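Local coordinates for Abbfa_003403 (Acinetobacter baumannii, PDB 4ZXH), which is a four-domain nonribosomal peptide synthetase that probably activates an amino acid, carries it on a phosphopantetheine arm, and condenses and releases the product, at residues 746-749 with 750-754; 689-692 with 693-697; 572-576 with 577-581; 582-586 with 587-591. All coordinates share one frame; numbering follows the deposited sequence.

Contact 1: 746-749 with 750-754; sequences TILA and EKLLG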
ATOM      1  N   THR A 746     -16.154   3.273   5.895  1.00 55.50           N
ATOM      2  CA  THR A 746     -15.912   3.871   7.201  1.00 58.90           C
ATOM      3  C   THR A 746     -16.103   5.393   7.195  1.00 57.85           C
ATOM      4  O   THR A 746     -16.632   5.954   8.158  1.00 58.34           O
ATOM      5  CB  THR A 746     -14.503   3.524   7.700  1.00 58.96           C
ATOM      6  OG1 THR A 746     -13.576   3.779   6.650  1.00 61.87           O
ATOM      7  CG2 THR A 746     -14.413   2.043   8.046  1.00 62.92           C
ATOM      8  N   ILE A 747     -15.698   6.053   6.112  1.00 56.25           N
ATOM      9  CA  ILE A 747     -15.830   7.508   6.027  1.00 56.25           C
ATOM     10  C   ILE A 747     -17.291   7.956   6.122  1.00 54.98           C
ATOM     11  O   ILE A 747     -17.610   8.878   6.870  1.00 58.64           O
ATOM     12  CB  ILE A 747     -15.239   8.082   4.719  1.00 53.47           C
ATOM     13  CG1 ILE A 747     -13.834   7.528   4.449  1.00 48.71           C
ATOM     14  CG2 ILE A 747     -15.243   9.618   4.765  1.00 48.20           C
ATOM     15  CD1 ILE A 747     -12.770   8.003   5.410  1.00 43.58           C
ATOM     16  N   LEU A 748     -18.178   7.315   5.363  1.00 51.32           N
ATOM     17  CA  LEU A 748     -19.594   7.680   5.418  1.00 49.15           C
ATOM     18  C   LEU A 748     -20.160   7.367   6.791  1.00 53.49           C
ATOM     19  O   LEU A 748     -21.029   8.070   7.302  1.00 60.56           O
ATOM     20  CB  LEU A 748     -20.398   6.952   4.344  1.00 39.72           C
ATOM     21  CG  LEU A 748     -21.915   7.177   4.390  1.00 37.39           C
ATOM     22  CD1 LEU A 748     -22.261   8.654   4.297  1.00 36.31           C
ATOM     23  CD2 LEU A 748     -22.624   6.393   3.301  1.00 35.91           C
ATOM     24  N   ALA A 749     -19.640   6.308   7.390  1.00 51.64           N
ATOM     25  CA  ALA A 749     -20.104   5.872   8.691  1.00 49.55           C
ATOM     26  C   ALA A 749     -19.822   6.930   9.745  1.00 49.11           C
ATOM     27  O   ALA A 749     -20.712   7.270  10.521  1.00 50.84           O
ATOM     28  CB  ALA A 749     -19.453   4.550   9.073  1.00 50.29           C
ATOM     29  N   GLU A 750     -18.599   7.459   9.788  1.00 50.10           N
ATOM     30  CA  GLU A 750     -18.297   8.435  10.830  1.00 56.63           C
ATOM     31  C   GLU A 750     -19.118   9.693  10.641  1.00 57.15           C
ATOM     32  O   GLU A 750     -19.616  10.248  11.614  1.00 60.28           O
ATOM     33  CB  GLU A 750     -16.817   8.794  10.886  1.00 66.71           C
ATOM     34  CG  GLU A 750     -16.114   8.142  12.079  1.00 92.28           C
ATOM     35  CD  GLU A 750     -16.447   8.794  13.426  1.00106.43           C
ATOM     36  OE1 GLU A 750     -16.408  10.038  13.519  1.00111.05           O
ATOM     37  OE2 GLU A 750     -16.771   8.053  14.388  1.00107.91           O
ATOM     38  N   LYS A 751     -19.259  10.135   9.394  1.00 56.89           N
ATOM     39  CA  LYS A 751     -20.071  11.311   9.095  1.00 55.92           C
ATOM     40  C   LYS A 751     -21.507  11.103   9.567  1.00 50.12           C
ATOM     41  O   LYS A 751     -22.099  11.987  10.172  1.00 54.94           O
ATOM     42  CB  LYS A 751     -20.058  11.619   7.597  1.00 61.88           C
ATOM     43  CG  LYS A 751     -18.765  12.219   7.039  1.00 67.50           C
ATOM     44  CD  LYS A 751     -18.882  12.297   5.514  1.00 68.88           C
ATOM     45  CE  LYS A 751     -17.678  12.946   4.859  1.00 64.53           C
ATOM     46  NZ  LYS A 751     -17.690  14.398   5.110  1.00 67.54           N
ATOM     47  N   LEU A 752     -22.066   9.928   9.296  1.00 46.14           N
ATOM     48  CA  LEU A 752     -23.436   9.630   9.712  1.00 46.97           C
ATOM     49  C   LEU A 752     -23.584   9.552  11.235  1.00 53.01           C
ATOM     50  O   LEU A 752     -24.527  10.102  11.802  1.00 57.36           O
ATOM     51  CB  LEU A 752     -23.917   8.320   9.083  1.00 43.59           C
ATOM     52  CG  LEU A 752     -24.396   8.378   7.633  1.00 54.24           C
ATOM     53  CD1 LEU A 752     -24.959   7.043   7.244  1.00 52.30           C
ATOM     54  CD2 LEU A 752     -25.440   9.464   7.427  1.00 58.78           C
ATOM     55  N   LEU A 753     -22.651   8.869  11.894  1.00 63.61           N
ATOM     56  CA  LEU A 753     -22.727   8.657  13.338  1.00 60.61           C
ATOM     57  C   LEU A 753     -22.859   9.951  14.136  1.00 71.39           C
ATOM     58  O   LEU A 753     -23.484   9.970  15.197  1.00 82.41           O
ATOM     59  CB  LEU A 753     -21.507   7.880  13.815  1.00 51.04           C
ATOM     60  CG  LEU A 753     -21.670   6.382  13.599  1.00 50.29           C
ATOM     61  CD1 LEU A 753     -20.417   5.606  14.013  1.00 46.53           C
ATOM     62  CD2 LEU A 753     -22.888   5.919  14.375  1.00 46.11           C
ATOM     63  N   GLY A 754     -22.289  11.031  13.613  1.00 67.56           N
ATOM     64  CA  GLY A 754     -22.388  12.327  14.256  1.00 67.23           C
ATOM     65  C   GLY A 754     -23.583  13.151  13.817  1.00 70.01           C
ATOM     66  O   GLY A 754     -23.800  14.251  14.328  1.00 79.40           O
TER
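Leu748 and Leu752, one turn apart on the short helix 746-753, carry a local i to i+4 contact that shows how a helix splits its work between backbone and side chains. Four successive backbone bonds tie residues 746-749 to residues 750-753. Glu750 N reaches Thr746 O at 3.0 Å, and Lys751 N meets Ile747 O in a longer but nearly straight bond of 3.3 Å (171° at the hydrogen). Leu752 N is 2.9 Å from Leu748 O, and Leu753 N lies equally close to Ala749 O. On the inner side the two leucine branches pass each other at a slant. With CG of Leu748 anti to the backbone N (chi1 175°), and chi2 turning CD1 forward along the helix, CD1 comes 4.0 Å from Leu752 CG. The helix is the crossover of a beta-alpha-beta unit, joining the parallel strands 735-740 and 756-763 of the large mixed sheet, and the leucine pair packs against helix 718-725, Leu748 on Pro718 and Leu725, Leu752 on Trp721. Ile747 and Lys751 instead run alongside each other, with Ile747 CG2 4.1 Å from Lys751 CE. The lysine's CG passes 3.5 Å from Ile747 O, and its stem stays extended until it bends at the last torsion (chi4 -73°). Ile747 also touches Asn885 of helix 880-888.

Contact 2: 689-692 with 693-697; sequences HVCP and REVSQ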
ATOM      1  N   HIS A 689     -44.664   9.566   5.350  1.00 42.47           N
ATOM      2  CA  HIS A 689     -44.494  10.716   4.475  1.00 43.10           C
ATOM      3  C   HIS A 689     -44.008  10.233   3.111  1.00 47.22           C
ATOM      4  O   HIS A 689     -42.847   9.833   2.954  1.00 45.97           O
ATOM      5  CB  HIS A 689     -43.515  11.718   5.083  1.00 40.68           C
ATOM      6  CG  HIS A 689     -43.985  12.290   6.383  1.00 48.80           C
ATOM      7  ND1 HIS A 689     -44.558  13.540   6.484  1.00 58.05           N
ATOM      8  CD2 HIS A 689     -43.995  11.770   7.633  1.00 52.55           C
ATOM      9  CE1 HIS A 689     -44.892  13.768   7.742  1.00 62.99           C
ATOM     10  NE2 HIS A 689     -44.563  12.708   8.458  1.00 59.57           N
ATOM     11  N   VAL A 690     -44.903  10.235   2.128  1.00 44.18           N
ATOM     12  CA  VAL A 690     -44.505   9.864   0.777  1.00 41.32           C
ATOM     13  C   VAL A 690     -43.785  11.040   0.125  1.00 47.45           C
ATOM     14  O   VAL A 690     -44.389  12.063  -0.201  1.00 53.39           O
ATOM     15  CB  VAL A 690     -45.697   9.426  -0.079  1.00 31.15           C
ATOM     16  CG1 VAL A 690     -45.222   9.027  -1.453  1.00 29.81           C
ATOM     17  CG2 VAL A 690     -46.407   8.268   0.572  1.00 30.48           C
ATOM     18  N   CYS A 691     -42.477  10.887  -0.042  1.00 44.88           N
ATOM     19  CA  CYS A 691     -41.630  11.965  -0.531  1.00 40.63           C
ATOM     20  C   CYS A 691     -41.646  12.068  -2.048  1.00 43.93           C
ATOM     21  O   CYS A 691     -41.287  11.113  -2.741  1.00 45.94           O
ATOM     22  CB  CYS A 691     -40.193  11.764  -0.051  1.00 34.69           C
ATOM     23  SG  CYS A 691     -39.117  13.130  -0.481  1.00 47.87           S
ATOM     24  N   PRO A 692     -42.047  13.235  -2.573  1.00 48.55           N
ATOM     25  CA  PRO A 692     -42.046  13.420  -4.027  1.00 49.24           C
ATOM     26  C   PRO A 692     -40.648  13.192  -4.576  1.00 52.90           C
ATOM     27  O   PRO A 692     -39.645  13.417  -3.897  1.00 59.99           O
ATOM     28  CB  PRO A 692     -42.487  14.874  -4.214  1.00 42.57           C
ATOM     29  CG  PRO A 692     -43.080  15.273  -2.907  1.00 49.36           C
ATOM     30  CD  PRO A 692     -42.382  14.477  -1.859  1.00 52.16           C
ATOM     31  N   ARG A 693     -40.587  12.724  -5.805  1.00 50.99           N
ATOM     32  CA  ARG A 693     -39.337  12.263  -6.352  1.00 49.59           C
ATOM     33  C   ARG A 693     -38.391  13.426  -6.571  1.00 58.04           C
ATOM     34  O   ARG A 693     -37.185  13.292  -6.377  1.00 64.15           O
ATOM     35  CB  ARG A 693     -39.596  11.509  -7.644  1.00 52.13           C
ATOM     36  CG  ARG A 693     -38.376  11.012  -8.312  1.00 57.13           C
ATOM     37  CD  ARG A 693     -38.764  10.305  -9.574  1.00 67.39           C
ATOM     38  NE  ARG A 693     -37.588   9.900 -10.336  1.00 80.34           N
ATOM     39  CZ  ARG A 693     -37.083  10.600 -11.345  1.00 87.27           C
ATOM     40  NH1 ARG A 693     -37.659  11.744 -11.713  1.00 85.84           N
ATOM     41  NH2 ARG A 693     -36.005  10.154 -11.983  1.00 89.17           N
ATOM     42  N   GLU A 694     -38.935  14.578  -6.948  1.00 60.76           N
ATOM     43  CA  GLU A 694     -38.084  15.740  -7.199  1.00 65.76           C
ATOM     44  C   GLU A 694     -37.403  16.224  -5.925  1.00 65.80           C
ATOM     45  O   GLU A 694     -36.333  16.815  -5.979  1.00 71.69           O
ATOM     46  CB  GLU A 694     -38.882  16.884  -7.837  1.00 77.77           C
ATOM     47  CG  GLU A 694     -39.046  16.749  -9.353  1.00 92.30           C
ATOM     48  CD  GLU A 694     -40.127  17.656  -9.932  1.00108.61           C
ATOM     49  OE1 GLU A 694     -40.765  18.408  -9.162  1.00118.51           O
ATOM     50  OE2 GLU A 694     -40.337  17.615 -11.166  1.00108.91           O
ATOM     51  N   VAL A 695     -38.017  15.965  -4.778  1.00 63.17           N
ATOM     52  CA  VAL A 695     -37.463  16.414  -3.510  1.00 59.75           C
ATOM     53  C   VAL A 695     -36.311  15.502  -3.067  1.00 63.40           C
ATOM     54  O   VAL A 695     -35.308  15.976  -2.528  1.00 64.32           O
ATOM     55  CB  VAL A 695     -38.560  16.473  -2.412  1.00 43.45           C
ATOM     56  CG1 VAL A 695     -37.986  16.886  -1.076  1.00 47.32           C
ATOM     57  CG2 VAL A 695     -39.652  17.423  -2.810  1.00 46.49           C
ATOM     58  N   SER A 696     -36.441  14.198  -3.316  1.00 64.22           N
ATOM     59  CA  SER A 696     -35.448  13.223  -2.844  1.00 62.27           C
ATOM     60  C   SER A 696     -34.198  13.153  -3.714  1.00 57.35           C
ATOM     61  O   SER A 696     -33.249  12.437  -3.389  1.00 62.63           O
ATOM     62  CB  SER A 696     -36.072  11.828  -2.746  1.00 63.17           C
ATOM     63  OG  SER A 696     -36.599  11.408  -3.991  1.00 66.96           O
ATOM     64  N   GLN A 697     -34.193  13.888  -4.821  1.00 52.78           N
ATOM     65  CA  GLN A 697     -33.038  13.903  -5.706  1.00 53.72           C
ATOM     66  C   GLN A 697     -32.339  15.259  -5.680  1.00 59.41           C
ATOM     67  O   GLN A 697     -31.431  15.527  -6.466  1.00 60.37           O
ATOM     68  CB  GLN A 697     -33.464  13.546  -7.123  1.00 58.84           C
ATOM     69  CG  GLN A 697     -33.997  12.134  -7.228  1.00 73.63           C
ATOM     70  CD  GLN A 697     -34.325  11.748  -8.648  1.00 82.13           C
ATOM     71  OE1 GLN A 697     -34.427  12.615  -9.525  1.00 84.35           O
ATOM     72  NE2 GLN A 697     -34.503  10.444  -8.890  1.00 80.00           N
TER
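Val695 meets both Pro692 and Cys691 where the chain leaves strand 687-690 and winds into the weakly bonded helical turn 693-696. The apolar part is small. The proline ring and one valine branch lie flank to flank, Val695 CG2 being 4.0 Å from Pro692 CG and almost as near to its CB and CD. Cys691 SG, anti to its backbone N (chi1 -175°), reaches forward to Val695 CB at 3.9 Å; it also lies 4.0 Å from Ser696 CB.

The polar part centres on two carbonyls. Pro692 O receives Val695 N at 3.1 Å, with the donor well above the carbonyl plane, and Ser696 N in a weak bond of 3.3 Å. Arg693 O accepts Ser696 OG at 3.1 Å; chi1 of 58° sets this hydroxyl between the backbone N and the carbonyl carbon, facing back along the turn. Over one face of the Arg693 guanidinium, near its centre, sits Gln697 OE1, 3.7 Å above the plane. Before the turn, Cys691 O is bonded to Arg540 NE, while Val695 also touches Gln701 and Tyr705 of helix 699-709. With most of its backbone bonds weak, the turn probably also draws on the serine hydroxyl and the apolar contacts of Cys691, Pro692 and Val695.

Contact 3: 572-576 with 577-581; sequences NIIED and AEPKV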
ATOM      1  N   ASN A 572     -39.666  -4.547 -21.497  1.00 38.81           N
ATOM      2  CA  ASN A 572     -39.104  -5.863 -21.170  1.00 40.25           C
ATOM      3  C   ASN A 572     -39.764  -6.507 -19.942  1.00 40.32           C
ATOM      4  O   ASN A 572     -39.975  -7.727 -19.906  1.00 43.19           O
ATOM      5  CB  ASN A 572     -37.591  -5.774 -20.938  1.00 44.16           C
ATOM      6  CG  ASN A 572     -36.807  -5.588 -22.228  1.00 55.13           C
ATOM      7  OD1 ASN A 572     -37.338  -5.768 -23.333  1.00 56.24           O
ATOM      8  ND2 ASN A 572     -35.527  -5.251 -22.091  1.00 56.38           N
ATOM      9  N   ILE A 573     -40.087  -5.694 -18.938  1.00 29.60           N
ATOM     10  CA  ILE A 573     -40.798  -6.194 -17.777  1.00 30.91           C
ATOM     11  C   ILE A 573     -42.225  -6.634 -18.148  1.00 36.76           C
ATOM     12  O   ILE A 573     -42.667  -7.723 -17.754  1.00 36.87           O
ATOM     13  CB  ILE A 573     -40.853  -5.146 -16.659  1.00 32.10           C
ATOM     14  CG1 ILE A 573     -39.438  -4.751 -16.240  1.00 36.40           C
ATOM     15  CG2 ILE A 573     -41.635  -5.670 -15.452  1.00 23.36           C
ATOM     16  CD1 ILE A 573     -39.398  -3.851 -15.012  1.00 29.09           C
ATOM     17  N   ILE A 574     -42.932  -5.794 -18.907  1.00 34.79           N
ATOM     18  CA  ILE A 574     -44.303  -6.100 -19.313  1.00 36.30           C
ATOM     19  C   ILE A 574     -44.350  -7.462 -19.968  1.00 37.81           C
ATOM     20  O   ILE A 574     -45.191  -8.283 -19.628  1.00 37.22           O
ATOM     21  CB  ILE A 574     -44.881  -5.083 -20.328  1.00 43.36           C
ATOM     22  CG1 ILE A 574     -44.835  -3.635 -19.813  1.00 40.79           C
ATOM     23  CG2 ILE A 574     -46.293  -5.480 -20.712  1.00 35.84           C
ATOM     24  CD1 ILE A 574     -45.612  -3.409 -18.590  1.00 36.27           C
ATOM     25  N   GLU A 575     -43.415  -7.690 -20.895  1.00 35.91           N
ATOM     26  CA  GLU A 575     -43.408  -8.874 -21.742  1.00 32.52           C
ATOM     27  C   GLU A 575     -43.139 -10.169 -20.970  1.00 42.44           C
ATOM     28  O   GLU A 575     -43.740 -11.213 -21.252  1.00 47.68           O
ATOM     29  CB  GLU A 575     -42.371  -8.711 -22.849  1.00 38.53           C
ATOM     30  CG  GLU A 575     -42.390  -9.850 -23.857  1.00 59.54           C
ATOM     31  CD  GLU A 575     -41.545  -9.575 -25.088  1.00 80.49           C
ATOM     32  OE1 GLU A 575     -40.684  -8.667 -25.038  1.00 87.63           O
ATOM     33  OE2 GLU A 575     -41.760 -10.257 -26.116  1.00 86.86           O
ATOM     34  N   ASP A 576     -42.227 -10.098 -20.006  1.00 39.23           N
ATOM     35  CA  ASP A 576     -41.868 -11.255 -19.198  1.00 41.31           C
ATOM     36  C   ASP A 576     -42.947 -11.553 -18.147  1.00 41.84           C
ATOM     37  O   ASP A 576     -43.277 -12.718 -17.892  1.00 40.55           O
ATOM     38  CB  ASP A 576     -40.507 -11.017 -18.530  1.00 40.86           C
ATOM     39  CG  ASP A 576     -40.043 -12.192 -17.665  1.00 40.06           C
ATOM     40  OD1 ASP A 576     -39.560 -13.216 -18.209  1.00 41.21           O
ATOM     41  OD2 ASP A 576     -40.143 -12.078 -16.426  1.00 36.11           O
ATOM     42  N   ALA A 577     -43.501 -10.494 -17.554  1.00 36.33           N
ATOM     43  CA  ALA A 577     -44.431 -10.638 -16.435  1.00 35.00           C
ATOM     44  C   ALA A 577     -45.853 -10.961 -16.887  1.00 41.93           C
ATOM     45  O   ALA A 577     -46.644 -11.484 -16.104  1.00 44.63           O
ATOM     46  CB  ALA A 577     -44.428  -9.367 -15.572  1.00 26.99           C
ATOM     47  N   GLU A 578     -46.168 -10.661 -18.145  1.00 41.01           N
ATOM     48  CA  GLU A 578     -47.488 -10.937 -18.717  1.00 37.82           C
ATOM     49  C   GLU A 578     -48.639 -10.525 -17.800  1.00 41.27           C
ATOM     50  O   GLU A 578     -49.497 -11.341 -17.495  1.00 40.74           O
ATOM     51  CB  GLU A 578     -47.605 -12.421 -19.057  1.00 36.07           C
ATOM     52  CG  GLU A 578     -46.543 -12.877 -20.047  1.00 58.08           C
ATOM     53  CD  GLU A 578     -46.496 -14.384 -20.249  1.00 72.91           C
ATOM     54  OE1 GLU A 578     -46.993 -15.132 -19.378  1.00 76.85           O
ATOM     55  OE2 GLU A 578     -45.952 -14.818 -21.286  1.00 77.55           O
ATOM     56  N   PRO A 579     -48.667  -9.251 -17.372  1.00 35.70           N
ATOM     57  CA  PRO A 579     -49.660  -8.812 -16.383  1.00 29.68           C
ATOM     58  C   PRO A 579     -51.080  -8.717 -16.934  1.00 28.31           C
ATOM     59  O   PRO A 579     -51.290  -8.455 -18.129  1.00 30.03           O
ATOM     60  CB  PRO A 579     -49.152  -7.428 -15.968  1.00 26.46           C
ATOM     61  CG  PRO A 579     -48.417  -6.926 -17.168  1.00 33.24           C
ATOM     62  CD  PRO A 579     -47.899  -8.120 -17.926  1.00 36.04           C
ATOM     63  N   LYS A 580     -52.049  -8.935 -16.053  1.00 31.07           N
ATOM     64  CA  LYS A 580     -53.460  -8.895 -16.421  1.00 35.16           C
ATOM     65  C   LYS A 580     -53.855  -7.498 -16.844  1.00 34.90           C
ATOM     66  O   LYS A 580     -54.623  -7.320 -17.777  1.00 33.29           O
ATOM     67  CB  LYS A 580     -54.331  -9.337 -15.246  1.00 29.99           C
ATOM     68  CG  LYS A 580     -55.816  -9.383 -15.534  1.00 26.88           C
ATOM     69  CD  LYS A 580     -56.138 -10.524 -16.469  1.00 34.50           C
ATOM     70  CE  LYS A 580     -57.569 -11.041 -16.288  1.00 37.07           C
ATOM     71  NZ  LYS A 580     -57.665 -12.025 -15.162  1.00 48.47           N
ATOM     72  N   VAL A 581     -53.324  -6.514 -16.125  1.00 31.51           N
ATOM     73  CA  VAL A 581     -53.700  -5.124 -16.294  1.00 28.59           C
ATOM     74  C   VAL A 581     -52.541  -4.263 -15.816  1.00 33.19           C
ATOM     75  O   VAL A 581     -51.681  -4.742 -15.077  1.00 39.86           O
ATOM     76  CB  VAL A 581     -55.002  -4.783 -15.506  1.00 32.35           C
ATOM     77  CG1 VAL A 581     -54.703  -4.545 -14.037  1.00 37.06           C
ATOM     78  CG2 VAL A 581     -55.682  -3.570 -16.084  1.00 40.34           C
TER
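The C-terminal end of helix 567-577, where Ile574 meets Glu578 and Pro579, closes the crossover helix that leads from strand 557-560 to strand 581-584 in a four-stranded parallel sheet. It is a worked example of a helix ended by a residue of positive phi followed by proline. Ala577 N still makes a regular bond to Ile573 O at 2.9 Å, and Glu578 N makes the last of the series, 3.0 Å to Ile574 O, more bent at 136°. Glu578 then turns out of the helix with a left-handed backbone (phi 46°). Pro579, which has no N-H to offer, brings its CD to 3.2 Å from Ile574 O, so the same carbonyl faces an amide and a ring carbon. The ring also crosses the Ile574 side chain at about a right angle, CD 4.2 Å from CG2. The carbonyls of Ala577 and Glu578 are bound by Arg533. Asp576, its CG swung opposite the backbone N (chi1 -180°), carries OD2 to a hydrogen bond with Tyr626 OH, anchoring the helix end to strand 621-627. The Glu578 side chain starts out past the carbonyl end of the helix, its CG 3.5 Å from Glu575 O.

Contact 4: 582-586 with 587-591; sequences ILTQT and ELMDG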
ATOM      1  N   ILE A 582     -52.500  -3.008 -16.255  1.00 38.30           N
ATOM      2  CA  ILE A 582     -51.549  -2.023 -15.718  1.00 34.84           C
ATOM      3  C   ILE A 582     -52.336  -0.926 -15.010  1.00 34.63           C
ATOM      4  O   ILE A 582     -53.134  -0.225 -15.644  1.00 33.15           O
ATOM      5  CB  ILE A 582     -50.670  -1.393 -16.826  1.00 33.70           C
ATOM      6  CG1 ILE A 582     -49.720  -2.434 -17.436  1.00 31.61           C
ATOM      7  CG2 ILE A 582     -49.900  -0.200 -16.290  1.00 29.59           C
ATOM      8  CD1 ILE A 582     -49.102  -1.982 -18.746  1.00 27.61           C
ATOM      9  N   LEU A 583     -52.154  -0.810 -13.695  1.00 29.78           N
ATOM     10  CA  LEU A 583     -52.876   0.195 -12.916  1.00 31.49           C
ATOM     11  C   LEU A 583     -52.007   1.431 -12.872  1.00 39.91           C
ATOM     12  O   LEU A 583     -50.907   1.403 -12.331  1.00 43.34           O
ATOM     13  CB  LEU A 583     -53.203  -0.310 -11.502  1.00 26.99           C
ATOM     14  CG  LEU A 583     -53.942   0.618 -10.521  1.00 35.33           C
ATOM     15  CD1 LEU A 583     -55.415   0.842 -10.863  1.00 26.13           C
ATOM     16  CD2 LEU A 583     -53.787   0.107  -9.093  1.00 33.62           C
ATOM     17  N   THR A 584     -52.498   2.509 -13.465  1.00 40.17           N
ATOM     18  CA  THR A 584     -51.710   3.725 -13.638  1.00 38.24           C
ATOM     19  C   THR A 584     -52.573   4.943 -13.313  1.00 38.75           C
ATOM     20  O   THR A 584     -53.685   4.794 -12.828  1.00 40.37           O
ATOM     21  CB  THR A 584     -51.173   3.807 -15.067  1.00 40.76           C
ATOM     22  OG1 THR A 584     -50.484   5.046 -15.258  1.00 48.33           O
ATOM     23  CG2 THR A 584     -52.322   3.701 -16.064  1.00 32.87           C
ATOM     24  N   GLN A 585     -52.084   6.151 -13.559  1.00 41.30           N
ATOM     25  CA  GLN A 585     -52.901   7.324 -13.251  1.00 44.50           C
ATOM     26  C   GLN A 585     -53.224   8.079 -14.527  1.00 48.33           C
ATOM     27  O   GLN A 585     -52.604   7.833 -15.559  1.00 41.92           O
ATOM     28  CB  GLN A 585     -52.213   8.237 -12.218  1.00 46.18           C
ATOM     29  CG  GLN A 585     -50.799   8.675 -12.553  1.00 57.11           C
ATOM     30  CD  GLN A 585     -50.060   9.249 -11.351  1.00 60.04           C
ATOM     31  OE1 GLN A 585     -49.806   8.548 -10.362  1.00 53.36           O
ATOM     32  NE2 GLN A 585     -49.719  10.535 -11.427  1.00 66.01           N
ATOM     33  N   THR A 586     -54.193   8.992 -14.446  1.00 55.46           N
ATOM     34  CA  THR A 586     -54.750   9.689 -15.613  1.00 53.72           C
ATOM     35  C   THR A 586     -53.715  10.200 -16.611  1.00 55.34           C
ATOM     36  O   THR A 586     -53.771   9.856 -17.794  1.00 55.21           O
ATOM     37  CB  THR A 586     -55.600  10.886 -15.172  1.00 56.66           C
ATOM     38  OG1 THR A 586     -56.494  10.477 -14.129  1.00 55.34           O
ATOM     39  CG2 THR A 586     -56.383  11.451 -16.352  1.00 53.84           C
ATOM     40  N   GLU A 587     -52.773  11.010 -16.124  1.00 61.20           N
ATOM     41  CA  GLU A 587     -51.733  11.626 -16.959  1.00 61.59           C
ATOM     42  C   GLU A 587     -50.926  10.643 -17.822  1.00 68.51           C
ATOM     43  O   GLU A 587     -50.379  11.028 -18.858  1.00 69.63           O
ATOM     44  CB  GLU A 587     -50.749  12.405 -16.087  1.00 53.72           C
ATOM     45  CG  GLU A 587     -51.348  13.485 -15.196  1.00 67.62           C
ATOM     46  CD  GLU A 587     -51.872  12.964 -13.859  1.00 74.86           C
ATOM     47  OE1 GLU A 587     -52.249  11.774 -13.768  1.00 72.50           O
ATOM     48  OE2 GLU A 587     -51.877  13.753 -12.883  1.00 77.06           O
ATOM     49  N   LEU A 588     -50.849   9.383 -17.397  1.00 64.74           N
ATOM     50  CA  LEU A 588     -49.912   8.431 -17.996  1.00 60.06           C
ATOM     51  C   LEU A 588     -50.552   7.379 -18.908  1.00 63.59           C
ATOM     52  O   LEU A 588     -49.857   6.487 -19.400  1.00 58.39           O
ATOM     53  CB  LEU A 588     -49.133   7.725 -16.877  1.00 51.80           C
ATOM     54  CG  LEU A 588     -48.487   8.669 -15.861  1.00 47.33           C
ATOM     55  CD1 LEU A 588     -47.985   7.932 -14.614  1.00 40.52           C
ATOM     56  CD2 LEU A 588     -47.351   9.465 -16.504  1.00 46.91           C
ATOM     57  N   MET A 589     -51.862   7.485 -19.134  1.00 72.52           N
ATOM     58  CA  MET A 589     -52.639   6.418 -19.789  1.00 74.72           C
ATOM     59  C   MET A 589     -52.156   6.078 -21.203  1.00 91.00           C
ATOM     60  O   MET A 589     -52.274   4.934 -21.647  1.00 93.24           O
ATOM     61  CB  MET A 589     -54.126   6.789 -19.825  1.00 61.64           C
ATOM     62  CG  MET A 589     -54.825   6.695 -18.476  1.00 57.57           C
ATOM     63  SD  MET A 589     -55.073   4.993 -17.883  1.00 43.66           S
ATOM     64  CE  MET A 589     -56.539   4.533 -18.802  1.00 46.20           C
ATOM     65  N   ASP A 590     -51.603   7.063 -21.901  1.00101.78           N
ATOM     66  CA  ASP A 590     -51.121   6.861 -23.263  1.00104.95           C
ATOM     67  C   ASP A 590     -49.593   6.790 -23.317  1.00101.52           C
ATOM     68  O   ASP A 590     -49.000   6.714 -24.396  1.00100.21           O
ATOM     69  CB  ASP A 590     -51.628   7.989 -24.151  1.00110.27           C
ATOM     70  CG  ASP A 590     -51.161   9.342 -23.670  1.00115.12           C
ATOM     71  OD1 ASP A 590     -51.128   9.544 -22.437  1.00109.90           O
ATOM     72  OD2 ASP A 590     -50.824  10.196 -24.518  1.00123.09           O
ATOM     73  N   GLY A 591     -48.967   6.811 -22.144  1.00 97.63           N
ATOM     74  CA  GLY A 591     -47.520   6.865 -22.033  1.00 97.90           C
ATOM     75  C   GLY A 591     -46.766   5.778 -22.780  1.00 98.64           C
ATOM     76  O   GLY A 591     -45.846   6.069 -23.553  1.00 99.69           O
TER
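The Gln585 amide is flanked by Leu588 and Glu587 from different sides of its plane. The methyl Leu588 CD1 approaches from one side, 4.1 Å from Gln585 CD and closer, at 3.6 Å, to Gln585 CG; these two side chains keep company along their length. Glu587 OE1 lies beside the edge between CG and NE2, slightly to the other side of the plane, 3.7 Å from Gln585 NE2 and too far to be a bond, with the carboxylate and amide planes turned 38° apart. Bending at chi2 (85°) folds the glutamate back toward the residues before it. Gln585 OE1 accepts a hydrogen bond from Asp539 N, which probably sets the amide's rotation. On the Leu588 side, the Thr584 hydroxyl is hydrogen-bonded to Met537 O, and its OG1 lies 3.4 Å from Leu588 CB. With CG2 set between the backbone N and the carbonyl carbon, the threonine also presents this methyl to the sulfur of Met589 (CG2 to SD 3.5 Å). Leu588 N bonds to Gln585 O at 3.0 Å, the donor standing above the carbonyl plane, and Met589 N makes a weak bond of 3.3 Å to Thr586 O. Thr586 OG1 is held by Asn602 and Asp600. Strand 581-584 thus passes through Gln585 into a 3-10 turn, then a type I beta turn (Leu588 to Gly591), at the start of the loop to strand 598-600.

In the fold
All four contacts are local and lie in the adenylation part of the chain, yet their chemistry follows their place. Contacts 3 and 4 are neighbours: Ile574 CD1 packs 3.8 Å from Ile582 CD1, and contact 3 closes a helix while contact 4 ends the strand after it. Contact 2 leaves a strand of the large mixed sheet and is the surface case; the others are partly buried. Contact 1 relies on regular helical bonds; contact 2 has weak backbone bonds and a serine hydroxyl bond inside its turn; contact 4 has one good and one weak backbone bond, and its polar side chains bind residues outside the segments. Contact 1 lies about 42 Å, centre to centre, from both contact 3 and contact 4.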